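Local coordinates for SWD1-like protein (Myceliophthora thermophila, PDB 6E29) that probably serves, through its WD40 beta-propeller domain, as a scaffold subunit of the COMPASS complex that methylates histone H3 on a lysine of its tail, at residues 17-31 / 332-344. Residues are numbered along the deposited sequence; the frame is centred on the assembly and turned at random.
Sequences ENITNTIRSGHSTCV and CGLETGRINIWSV
With CG anti to the backbone N (chi1 -167°), His27 lays its ring over Gly337; Arg24 starts the same way and stays extended to NE, which brings its guanidinium to Thr336. These contacts sit at the closure of a seven-bladed WD40 beta-propeller. The N-terminal strand 19-23 completes the last blade as its outermost strand, antiparallel to strand 339-343. The chain then crosses to strand 28-33, the innermost strand of the first blade.

Ile23 and Ile339 form a hydrogen-bonded pair, with Ile339 N 2.8 Å from Ile23 O. A beta bulge between Ile19 and Asn21 shifts the register by one. On one sheet face, CG1 of Ile19 rests over the five-membered ring of Trp342. On the same face, Thr22 OG1 donates to Asn340 OD1 at 2.7 Å, from above the amide carbonyl plane. Arg24 grips Thr336 O side-on with NE (2.8 Å) and a more bent bond from NH2, with Thr336 O in the guanidinium plane.

Gly337 CA lies 3.6 Å above the centroid of the His27 ring. In the ring plane, His27 NE2 donates to Leu334 O at 3.0 Å. With an alanine here both contacts go, and the 334-337 turn would probably be less firmly held against the loop from strand 19-23 to strand 28-33, with Leu334 O left without this donor. Between the blades, CD1 of Ile339 meets Val31 CG1 at 3.6 Å. A water bridges the two segments here, donating to Ser28 O at 2.6 Å and to Gly333 O at 3.2 Å.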
ATOM      1  N   GLU B  17       7.598   8.414  25.744  1.00 33.25           N
ATOM      2  CA  GLU B  17       7.890   7.960  24.383  1.00 30.61           C
ATOM      3  C   GLU B  17       9.289   7.343  24.355  1.00 30.19           C
ATOM      4  O   GLU B  17      10.219   7.837  25.009  1.00 34.21           O
ATOM      5  CB  GLU B  17       7.822   9.166  23.459  1.00 36.95           C
ATOM      6  CG  GLU B  17       7.301   9.002  22.162  1.00 56.29           C
ATOM      7  CD  GLU B  17       7.042  10.343  21.518  1.00 32.23           C
ATOM      8  OE1 GLU B  17       6.298  11.183  22.072  1.00 38.75           O
ATOM      9  OE2 GLU B  17       7.621  10.531  20.432  1.00 39.91           O
ATOM     10  N   ASN B  18       9.431   6.246  23.628  1.00 28.27           N
ATOM     11  CA  ASN B  18      10.681   5.494  23.586  1.00 32.34           C
ATOM     12  C   ASN B  18      11.062   5.206  22.151  1.00 29.19           C
ATOM     13  O   ASN B  18      10.414   4.374  21.504  1.00 28.21           O
ATOM     14  CB  ASN B  18      10.562   4.176  24.317  1.00 27.76           C
ATOM     15  CG  ASN B  18      10.595   4.358  25.774  1.00 49.94           C
ATOM     16  OD1 ASN B  18      11.593   4.822  26.318  1.00 49.93           O
ATOM     17  ND2 ASN B  18       9.500   4.005  26.442  1.00 47.82           N
ATOM     18  N   ILE B  19      12.137   5.836  21.688  1.00 27.01           N
ATOM     19  CA  ILE B  19      12.685   5.584  20.355  1.00 25.92           C
ATOM     20  C   ILE B  19      13.932   4.699  20.528  1.00 26.22           C
ATOM     21  O   ILE B  19      14.953   5.132  21.083  1.00 28.50           O
ATOM     22  CB  ILE B  19      12.982   6.907  19.638  1.00 29.64           C
ATOM     23  CG1 ILE B  19      11.630   7.627  19.395  1.00 33.03           C
ATOM     24  CG2 ILE B  19      13.751   6.664  18.324  1.00 26.18           C
ATOM     25  CD1 ILE B  19      11.690   8.955  18.706  1.00 31.69           C
ATOM     26  N   THR B  20      13.804   3.446  20.098  1.00 28.77           N
ATOM     27  CA  THR B  20      14.807   2.411  20.333  1.00 40.96           C
ATOM     28  C   THR B  20      15.902   2.434  19.290  1.00 40.13           C
ATOM     29  O   THR B  20      17.028   2.019  19.570  1.00 32.66           O
ATOM     30  CB  THR B  20      14.139   1.019  20.350  1.00 34.59           C
ATOM     31  OG1 THR B  20      13.554   0.742  19.068  1.00 42.84           O
ATOM     32  CG2 THR B  20      13.062   0.999  21.366  1.00 50.30           C
ATOM     33  N   ASN B  21      15.599   2.915  18.096  1.00 27.75           N
ATOM     34  CA  ASN B  21      16.571   2.940  17.024  1.00 37.05           C
ATOM     35  C   ASN B  21      16.267   4.102  16.104  1.00 37.28           C
ATOM     36  O   ASN B  21      15.102   4.466  15.905  1.00 28.39           O
ATOM     37  CB  ASN B  21      16.546   1.619  16.244  1.00 42.28           C
ATOM     38  CG  ASN B  21      16.948   0.460  17.098  1.00 39.87           C
ATOM     39  OD1 ASN B  21      16.095  -0.227  17.657  1.00 46.36           O
ATOM     40  ND2 ASN B  21      18.259   0.277  17.269  1.00 55.31           N
ATOM     41  N   THR B  22      17.327   4.722  15.606  1.00 33.01           N
ATOM     42  CA  THR B  22      17.260   5.689  14.516  1.00 27.49           C
ATOM     43  C   THR B  22      18.303   5.207  13.529  1.00 42.30           C
ATOM     44  O   THR B  22      19.463   5.015  13.902  1.00 36.85           O
ATOM     45  CB  THR B  22      17.565   7.140  14.944  1.00 39.39           C
ATOM     46  OG1 THR B  22      16.665   7.605  15.977  1.00 31.73           O
ATOM     47  CG2 THR B  22      17.456   8.051  13.743  1.00 40.13           C
ATOM     48  N   ILE B  23      17.911   4.968  12.292  1.00 36.22           N
ATOM     49  CA  ILE B  23      18.893   4.539  11.302  1.00 35.71           C
ATOM     50  C   ILE B  23      18.748   5.406  10.065  1.00 48.27           C
ATOM     51  O   ILE B  23      17.703   6.006   9.805  1.00 41.18           O
ATOM     52  CB  ILE B  23      18.735   3.046  10.957  1.00 38.46           C
ATOM     53  CG1 ILE B  23      17.325   2.784  10.375  1.00 35.14           C
ATOM     54  CG2 ILE B  23      19.041   2.199  12.223  1.00 43.62           C
ATOM     55  CD1 ILE B  23      17.014   1.344  10.036  1.00 41.98           C
ATOM     56  N   ARG B  24      19.815   5.469   9.290  1.00 33.70           N
ATOM     57  CA  ARG B  24      19.737   6.262   8.072  1.00 38.61           C
ATOM     58  C   ARG B  24      20.688   5.693   7.051  1.00 46.13           C
ATOM     59  O   ARG B  24      21.873   5.492   7.342  1.00 42.53           O
ATOM     60  CB  ARG B  24      20.041   7.750   8.311  1.00 45.85           C
ATOM     61  CG  ARG B  24      19.624   8.640   7.116  1.00 35.48           C
ATOM     62  CD  ARG B  24      20.130  10.087   7.229  1.00 42.26           C
ATOM     63  NE  ARG B  24      19.593  10.917   6.145  1.00 45.30           N
ATOM     64  CZ  ARG B  24      20.124  11.022   4.931  1.00 45.19           C
ATOM     65  NH1 ARG B  24      21.228  10.356   4.624  1.00 58.57           N
ATOM     66  NH2 ARG B  24      19.559  11.797   4.018  1.00 48.81           N
ATOM     67  N   SER B  25      20.152   5.430   5.858  1.00 34.97           N
ATOM     68  CA  SER B  25      20.994   5.186   4.693  1.00 43.87           C
ATOM     69  C   SER B  25      20.349   5.942   3.531  1.00 57.63           C
ATOM     70  O   SER B  25      19.329   5.508   3.003  1.00 43.91           O
ATOM     71  CB  SER B  25      21.127   3.692   4.405  1.00 40.08           C
ATOM     72  OG  SER B  25      21.845   3.499   3.196  1.00 43.19           O
ATOM     73  N   GLY B  26      20.914   7.081   3.161  1.00 39.46           N
ATOM     74  CA  GLY B  26      20.194   7.908   2.170  1.00 43.51           C
ATOM     75  C   GLY B  26      18.877   8.418   2.745  1.00 48.12           C
ATOM     76  O   GLY B  26      18.564   8.225   3.920  1.00 46.35           O
ATOM     77  N   HIS B  27      18.097   9.088   1.878  1.00 35.57           N
ATOM     78  CA  HIS B  27      16.792   9.636   2.264  1.00 37.62           C
ATOM     79  C   HIS B  27      15.730   8.555   2.037  1.00 39.11           C
ATOM     80  O   HIS B  27      15.348   8.284   0.899  1.00 36.83           O
ATOM     81  CB  HIS B  27      16.495  10.889   1.447  1.00 36.59           C
ATOM     82  CG  HIS B  27      15.351  11.701   1.958  1.00 36.19           C
ATOM     83  ND1 HIS B  27      14.030  11.323   1.815  1.00 51.16           N
ATOM     84  CD2 HIS B  27      15.333  12.891   2.606  1.00 44.73           C
ATOM     85  CE1 HIS B  27      13.249  12.250   2.347  1.00 35.68           C
ATOM     86  NE2 HIS B  27      14.016  13.209   2.838  1.00 52.71           N
ATOM     87  N   SER B  28      15.229   7.956   3.118  1.00 31.47           N
ATOM     88  CA  SER B  28      14.255   6.881   2.988  0.51 29.29           C
ATOM     89  C   SER B  28      12.895   7.447   2.588  1.00 39.01           C
ATOM     90  O   SER B  28      12.415   8.411   3.190  1.00 33.83           O
ATOM     91  CB  SER B  28      14.144   6.111   4.299  0.51 27.73           C
ATOM     92  OG  SER B  28      15.361   5.431   4.570  0.51 31.27           O
ATOM     93  N   THR B  29      12.267   6.833   1.587  1.00 33.99           N
ATOM     94  CA  THR B  29      10.927   7.230   1.180  1.00 35.46           C
ATOM     95  C   THR B  29       9.885   6.200   1.563  1.00 38.02           C
ATOM     96  O   THR B  29       8.700   6.523   1.556  1.00 34.61           O
ATOM     97  CB  THR B  29      10.823   7.446  -0.339  1.00 35.14           C
ATOM     98  OG1 THR B  29      11.194   6.243  -1.030  1.00 37.35           O
ATOM     99  CG2 THR B  29      11.700   8.556  -0.784  1.00 41.33           C
ATOM    100  N   CYS B  30      10.301   4.992   1.914  1.00 26.83           N
ATOM    101  CA  CYS B  30       9.374   3.897   2.184  0.51 33.36           C
ATOM    102  C   CYS B  30      10.115   2.855   3.018  1.00 25.93           C
ATOM    103  O   CYS B  30      11.324   2.693   2.842  1.00 31.67           O
ATOM    104  CB  CYS B  30       8.869   3.342   0.844  0.51 45.49           C
ATOM    105  SG  CYS B  30       8.002   1.755   0.773  0.51 32.92           S
ATOM    106  N   VAL B  31       9.385   2.101   3.847  1.00 26.17           N
ATOM    107  CA  VAL B  31       9.945   0.970   4.601  1.00 25.82           C
ATOM    108  C   VAL B  31       8.918  -0.147   4.627  1.00 35.99           C
ATOM    109  O   VAL B  31       7.727   0.105   4.521  1.00 26.46           O
ATOM    110  CB  VAL B  31      10.286   1.331   6.046  1.00 37.70           C
ATOM    111  CG1 VAL B  31      11.617   2.039   6.086  1.00 31.98           C
ATOM    112  CG2 VAL B  31       9.145   2.143   6.623  1.00 30.35           C
ATOM    113  N   CYS B 332       9.435   7.112   8.482  1.00 25.06           N
ATOM    114  CA  CYS B 332      10.386   7.814   7.635  1.00 23.75           C
ATOM    115  C   CYS B 332      10.142   9.291   7.786  1.00 30.57           C
ATOM    116  O   CYS B 332       9.028   9.759   7.532  1.00 36.62           O
ATOM    117  CB  CYS B 332      10.192   7.422   6.168  1.00 36.27           C
ATOM    118  SG  CYS B 332      10.302   5.657   5.905  1.00 35.72           S
ATOM    119  N   GLY B 333      11.185  10.034   8.162  1.00 29.71           N
ATOM    120  CA  GLY B 333      11.068  11.486   8.206  1.00 28.85           C
ATOM    121  C   GLY B 333      11.126  12.090   6.805  1.00 35.24           C
ATOM    122  O   GLY B 333      11.986  11.735   5.992  1.00 36.00           O
ATOM    123  N   LEU B 334      10.197  13.011   6.531  1.00 39.59           N
ATOM    124  CA  LEU B 334      10.152  13.663   5.224  1.00 37.19           C
ATOM    125  C   LEU B 334      11.307  14.621   5.018  1.00 50.09           C
ATOM    126  O   LEU B 334      11.704  14.851   3.874  1.00 47.93           O
ATOM    127  CB  LEU B 334       8.851  14.436   5.055  1.00 40.11           C
ATOM    128  CG  LEU B 334       7.607  13.555   4.961  1.00 38.11           C
ATOM    129  CD1 LEU B 334       6.393  14.456   4.836  1.00 39.86           C
ATOM    130  CD2 LEU B 334       7.668  12.550   3.775  1.00 34.84           C
ATOM    131  N   GLU B 335      11.821  15.231   6.094  1.00 40.21           N
ATOM    132  CA  GLU B 335      12.845  16.262   5.958  1.00 48.25           C
ATOM    133  C   GLU B 335      14.257  15.681   5.963  1.00 41.52           C
ATOM    134  O   GLU B 335      15.112  16.122   5.182  1.00 48.35           O
ATOM    135  CB  GLU B 335      12.703  17.323   7.070  1.00 49.86           C
ATOM    136  CG  GLU B 335      11.426  18.196   6.975  1.00 63.84           C
ATOM    137  CD  GLU B 335      10.970  18.801   8.330  1.00 81.85           C
ATOM    138  OE1 GLU B 335      11.737  19.618   8.917  1.00 68.91           O
ATOM    139  OE2 GLU B 335       9.850  18.442   8.807  1.00 64.48           O
ATOM    140  N   THR B 336      14.517  14.702   6.822  1.00 39.25           N
ATOM    141  CA  THR B 336      15.850  14.124   6.985  1.00 49.77           C
ATOM    142  C   THR B 336      16.012  12.774   6.312  1.00 43.00           C
ATOM    143  O   THR B 336      17.152  12.343   6.091  1.00 43.56           O
ATOM    144  CB  THR B 336      16.169  13.930   8.467  1.00 42.12           C
ATOM    145  OG1 THR B 336      15.285  12.932   9.005  1.00 42.37           O
ATOM    146  CG2 THR B 336      16.061  15.275   9.228  1.00 50.89           C
ATOM    147  N   GLY B 337      14.902  12.113   5.999  1.00 43.28           N
ATOM    148  CA  GLY B 337      14.893  10.742   5.538  1.00 39.46           C
ATOM    149  C   GLY B 337      15.385   9.718   6.532  1.00 48.86           C
ATOM    150  O   GLY B 337      15.663   8.586   6.128  1.00 34.97           O
ATOM    151  N   ARG B 338      15.503  10.067   7.816  1.00 33.24           N
ATOM    152  CA  ARG B 338      15.871   9.075   8.808  1.00 34.26           C
ATOM    153  C   ARG B 338      14.717   8.125   9.087  1.00 34.22           C
ATOM    154  O   ARG B 338      13.550   8.510   9.022  1.00 35.83           O
ATOM    155  CB  ARG B 338      16.248   9.754  10.112  1.00 32.40           C
ATOM    156  CG  ARG B 338      17.526  10.515   9.960  1.00 35.44           C
ATOM    157  CD  ARG B 338      18.122  10.840  11.278  1.00 57.54           C
ATOM    158  NE  ARG B 338      17.498  11.987  11.911  1.00 47.49           N
ATOM    159  CZ  ARG B 338      17.954  13.229  11.798  1.00 67.41           C
ATOM    160  NH1 ARG B 338      19.012  13.489  11.028  1.00 55.74           N
ATOM    161  NH2 ARG B 338      17.341  14.214  12.438  1.00 70.98           N
ATOM    162  N   ILE B 339      15.050   6.917   9.557  1.00 29.55           N
ATOM    163  CA  ILE B 339      14.019   5.997  10.014  1.00 25.92           C
ATOM    164  C   ILE B 339      14.093   5.936  11.526  1.00 29.87           C
ATOM    165  O   ILE B 339      15.114   5.510  12.089  1.00 29.94           O
ATOM    166  CB  ILE B 339      14.169   4.584   9.424  1.00 31.58           C
ATOM    167  CG1 ILE B 339      14.133   4.628   7.898  1.00 43.58           C
ATOM    168  CG2 ILE B 339      13.034   3.706   9.979  1.00 27.08           C
ATOM    169  CD1 ILE B 339      14.796   3.405   7.243  1.00 35.30           C
ATOM    170  N   ASN B 340      13.011   6.340  12.185  1.00 28.34           N
ATOM    171  CA  ASN B 340      12.894   6.195  13.629  1.00 27.80           C
ATOM    172  C   ASN B 340      11.982   5.030  13.975  1.00 27.52           C
ATOM    173  O   ASN B 340      10.937   4.851  13.344  1.00 28.11           O
ATOM    174  CB  ASN B 340      12.347   7.468  14.261  1.00 36.44           C
ATOM    175  CG  ASN B 340      13.383   8.541  14.339  1.00 42.57           C
ATOM    176  OD1 ASN B 340      14.215   8.539  15.250  1.00 35.09           O
ATOM    177  ND2 ASN B 340      13.369   9.462  13.373  1.00 39.39           N
ATOM    178  N   ILE B 341      12.345   4.282  15.012  1.00 25.42           N
ATOM    179  CA  ILE B 341      11.549   3.131  15.457  1.00 24.82           C
ATOM    180  C   ILE B 341      11.160   3.347  16.904  1.00 26.29           C
ATOM    181  O   ILE B 341      12.039   3.477  17.792  1.00 26.42           O
ATOM    182  CB  ILE B 341      12.299   1.803  15.303  1.00 27.50           C
ATOM    183  CG1 ILE B 341      12.672   1.557  13.842  1.00 30.03           C
ATOM    184  CG2 ILE B 341      11.428   0.685  15.824  1.00 22.78           C
ATOM    185  CD1 ILE B 341      13.609   0.356  13.710  1.00 26.89           C
ATOM    186  N   TRP B 342       9.858   3.479  17.134  1.00 22.94           N
ATOM    187  CA  TRP B 342       9.287   3.624  18.464  1.00 24.32           C
ATOM    188  C   TRP B 342       8.942   2.272  19.046  1.00 41.12           C
ATOM    189  O   TRP B 342       8.381   1.426  18.353  1.00 27.48           O
ATOM    190  CB  TRP B 342       7.957   4.399  18.432  1.00 24.08           C
ATOM    191  CG  TRP B 342       8.055   5.849  18.329  1.00 32.52           C
ATOM    192  CD1 TRP B 342       7.903   6.765  19.345  1.00 33.96           C
ATOM    193  CD2 TRP B 342       8.286   6.605  17.139  1.00 29.28           C
ATOM    194  NE1 TRP B 342       8.023   8.038  18.852  1.00 29.59           N
ATOM    195  CE2 TRP B 342       8.269   7.977  17.508  1.00 34.95           C
ATOM    196  CE3 TRP B 342       8.521   6.266  15.807  1.00 29.74           C
ATOM    197  CZ2 TRP B 342       8.487   8.993  16.595  1.00 41.67           C
ATOM    198  CZ3 TRP B 342       8.726   7.269  14.907  1.00 33.97           C
ATOM    199  CH2 TRP B 342       8.691   8.624  15.294  1.00 34.65           C
ATOM    200  N   SER B 343       9.158   2.125  20.343  1.00 25.53           N
ATOM    201  CA  SER B 343       8.591   1.025  21.126  0.52 33.00           C
ATOM    202  C   SER B 343       7.279   1.516  21.738  1.00 37.09           C
ATOM    203  O   SER B 343       7.287   2.378  22.610  1.00 35.16           O
ATOM    204  CB  SER B 343       9.568   0.577  22.210  0.52 32.98           C
ATOM    205  OG  SER B 343      10.448  -0.384  21.681  0.52 42.50           O
ATOM    206  N   VAL B 344       6.156   0.946  21.310  1.00 32.69           N
ATOM    207  CA  VAL B 344       4.816   1.464  21.637  1.00 29.91           C
ATOM    208  C   VAL B 344       4.164   0.591  22.709  1.00 53.12           C
ATOM    209  O   VAL B 344       3.810  -0.559  22.447  1.00 50.33           O
ATOM    210  CB  VAL B 344       3.925   1.500  20.388  1.00 39.05           C
ATOM    211  CG1 VAL B 344       2.631   2.229  20.687  1.00 38.57           C
ATOM    212  CG2 VAL B 344       4.669   2.154  19.235  1.00 33.61           C
TER
HETATM  213  O   HOH W   1       7.103   5.140  22.439  1.00 31.57           O
HETATM  214  O   HOH W   2      17.440   6.290   5.593  1.00 36.73           O
HETATM  215  O   HOH W   3      10.572  10.120   3.641  1.00 39.64           O